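PDB 2YDT: Exo-1,5-alpha-L-arabinofuranobiosidase from Gibberella zeae, which probably hydrolyses alpha-1,5-linked L-arabinan from chain ends, releasing arabinobiose, as an exo-acting glycosidase. Local coordinates for residues A[14-19]-A[352-357]. Numbering follows the deposited sequence.
Sequences VEIFDP and NTVSAS. With MN (manganese (II) ion), chain L; MN (manganese (II) ion), chain I.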
loop_
_atom_site.group_PDB
_atom_site.type_symbol
_atom_site.label_atom_id
_atom_site.label_comp_id
_atom_site.label_asym_id
_atom_site.label_seq_id
_atom_site.Cartn_x
_atom_site.Cartn_y
_atom_site.Cartn_z
ATOM N N VAL A 14 -12.480 10.490 11.545
ATOM C CA VAL A 14 -13.771 9.994 11.186
ATOM C C VAL A 14 -13.715 8.454 11.065
ATOM O O VAL A 14 -12.901 7.908 10.342
ATOM C CB VAL A 14 -14.259 10.631 9.856
ATOM C CG1 VAL A 14 -15.437 9.853 9.219
ATOM C CG2 VAL A 14 -14.606 12.121 10.101
ATOM N N GLU A 15 -14.589 7.774 11.792
ATOM C CA GLU A 15 -14.645 6.331 11.767
ATOM C C GLU A 15 -15.373 5.869 10.544
ATOM O O GLU A 15 -16.495 6.315 10.237
ATOM C CB GLU A 15 -15.344 5.802 13.032
ATOM C CG GLU A 15 -15.413 4.275 13.142
ATOM C CD GLU A 15 -15.939 3.855 14.484
ATOM O OE1 GLU A 15 -17.149 3.620 14.562
ATOM O OE2 GLU A 15 -15.149 3.823 15.448
ATOM N N ILE A 16 -14.737 4.923 9.849
ATOM C CA ILE A 16 -15.274 4.293 8.660
ATOM C C ILE A 16 -15.951 2.946 8.972
ATOM O O ILE A 16 -17.027 2.638 8.437
ATOM C CB ILE A 16 -14.127 4.107 7.610
ATOM C CG1 ILE A 16 -13.573 5.490 7.203
ATOM C CG2 ILE A 16 -14.598 3.272 6.419
ATOM C CD1 ILE A 16 -12.375 5.454 6.233
ATOM N N PHE A 17 -15.314 2.165 9.834
ATOM C CA PHE A 17 -15.843 0.851 10.218
ATOM C C PHE A 17 -15.322 0.424 11.582
ATOM O O PHE A 17 -14.135 0.495 11.846
ATOM C CB PHE A 17 -15.416 -0.205 9.192
ATOM C CG PHE A 17 -15.894 -1.597 9.489
ATOM C CD1 PHE A 17 -17.259 -1.913 9.508
ATOM C CD2 PHE A 17 -14.984 -2.614 9.673
ATOM C CE1 PHE A 17 -17.684 -3.222 9.753
ATOM C CE2 PHE A 17 -15.431 -3.929 9.900
ATOM C CZ PHE A 17 -16.755 -4.203 9.950
ATOM N N ASP A 18 -16.242 -0.033 12.432
ATOM C CA ASP A 18 -15.946 -0.613 13.713
ATOM C C ASP A 18 -16.405 -2.068 13.654
ATOM O O ASP A 18 -17.617 -2.334 13.519
ATOM C CB ASP A 18 -16.726 0.138 14.790
ATOM C CG ASP A 18 -16.420 -0.335 16.186
ATOM O OD1 ASP A 18 -15.400 -1.001 16.436
ATOM O OD2 ASP A 18 -17.224 0.024 17.089
ATOM N N PRO A 19 -15.455 -3.030 13.753
ATOM C CA PRO A 19 -15.811 -4.418 13.547
ATOM C C PRO A 19 -16.728 -4.991 14.637
ATOM O O PRO A 19 -16.667 -4.552 15.787
ATOM C CB PRO A 19 -14.458 -5.145 13.575
ATOM C CG PRO A 19 -13.540 -4.243 14.381
ATOM C CD PRO A 19 -14.041 -2.846 14.148
ATOM N N ASN A 352 -8.899 -2.244 17.136
ATOM C CA ASN A 352 -8.709 -1.660 15.779
ATOM C C ASN A 352 -10.034 -1.239 15.173
ATOM O O ASN A 352 -11.062 -1.946 15.268
ATOM C CB ASN A 352 -8.031 -2.601 14.780
ATOM C CG ASN A 352 -6.566 -2.839 15.042
ATOM O OD1 ASN A 352 -5.940 -2.271 15.982
ATOM N ND2 ASN A 352 -5.973 -3.712 14.202
ATOM N N THR A 353 -10.017 -0.077 14.513
ATOM C CA THR A 353 -11.124 0.366 13.687
ATOM C C THR A 353 -10.489 0.922 12.400
ATOM O O THR A 353 -9.288 1.245 12.385
ATOM C CB THR A 353 -11.941 1.497 14.337
ATOM O OG1 THR A 353 -11.075 2.647 14.526
ATOM C CG2 THR A 353 -12.531 1.005 15.705
ATOM N N VAL A 354 -11.310 1.055 11.383
ATOM C CA VAL A 354 -10.916 1.737 10.118
ATOM C C VAL A 354 -11.334 3.207 10.253
ATOM O O VAL A 354 -12.478 3.502 10.537
ATOM C CB VAL A 354 -11.574 1.091 8.863
ATOM C CG1 VAL A 354 -10.962 1.734 7.583
ATOM C CG2 VAL A 354 -11.406 -0.458 8.906
ATOM N N SER A 355 -10.391 4.129 10.059
ATOM C CA SER A 355 -10.741 5.533 10.174
ATOM C C SER A 355 -9.858 6.380 9.265
ATOM O O SER A 355 -8.893 5.881 8.694
ATOM C CB SER A 355 -10.568 6.010 11.611
ATOM O OG SER A 355 -9.200 6.051 12.008
ATOM N N ALA A 356 -10.189 7.673 9.131
ATOM C CA ALA A 356 -9.376 8.558 8.281
ATOM C C ALA A 356 -9.480 9.988 8.779
ATOM O O ALA A 356 -10.436 10.347 9.478
ATOM C CB ALA A 356 -9.806 8.489 6.828
ATOM N N SER A 357 -8.497 10.781 8.375
ATOM C CA SER A 357 -8.523 12.234 8.524
ATOM C C SER A 357 -8.181 12.861 7.171
ATOM O O SER A 357 -7.457 12.261 6.378
ATOM C CB SER A 357 -7.461 12.665 9.530
ATOM O OG SER A 357 -7.678 12.149 10.831
HETATM MN MN MN L . -19.144 1.057 17.512
HETATM MN MN MN I . -14.566 -1.584 18.312
HETATM O O HOH W 1 -12.509 4.767 15.314
HETATM O O HOH W 2 -16.443 -0.995 19.455
HETATM O O HOH W 3 -15.326 -3.648 17.922
HETATM O O HOH W 4 -12.569 -2.148 17.546
HETATM O O HOH W 5 -13.766 -2.290 20.269
HETATM O O HOH W 6 -13.949 0.491 18.745
#
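A classic beta bulge sets I16 and F17 together opposite V354, part of the antiparallel seam that closes a six-bladed beta-propeller: N-terminal strand 11-17 lies as the outer strand against C-terminal strand 354-360, so one blade is built from both ends of the chain. The bulge sends two amides to one acceptor. V354 O takes I16 N at 2.8 Å and F17 N at 3.2 Å, both from the same face of its carbonyl plane, while V354 N returns a bond to F17 O. Beyond the bulge, V14 and A356 form a hydrogen-bonded pair.

At the extra residue, I16 points its CB toward the partner strand, and branched V354 suits the spot because its two methyls divide the work: CG1 fits against I16 CB, and CG2 lies 4.0 Å from F17 CB, near the plane of the F17 ring at its edge. I16 has its own CG1 anti to its carbonyl carbon (chi1 -62°), and carries CD1 along the strand to A356 CB at 4.0 Å, where the lone methyl of alanine makes a low step for the longer chain. W45 of strand 41-47 touches I16, F17 and V354, joining this apolar face to the next blade.

The face that carries E15 and S355 is polar, and beside it, just before the strand, T353, small and two-natured, reaches a water with OG1 and lays CG2 beside the acidic ends; that water donates to E15 OE2, and T353 CG2 is 3.6 Å from D18 OD1. Past the strands, the puckered ring of P19 packs CD against N352 O, 3.3 Å away; that oxygen accepts a hydrogen bond from a manganese-bound water. D18, its CG anti to the backbone N (chi1 -176°), spreads its carboxylate between two manganese ions, OD2 binding one at 2.2 Å, with three ligand atoms from elsewhere in the structure, and OD1 the other, five-water ion at 2.1 Å.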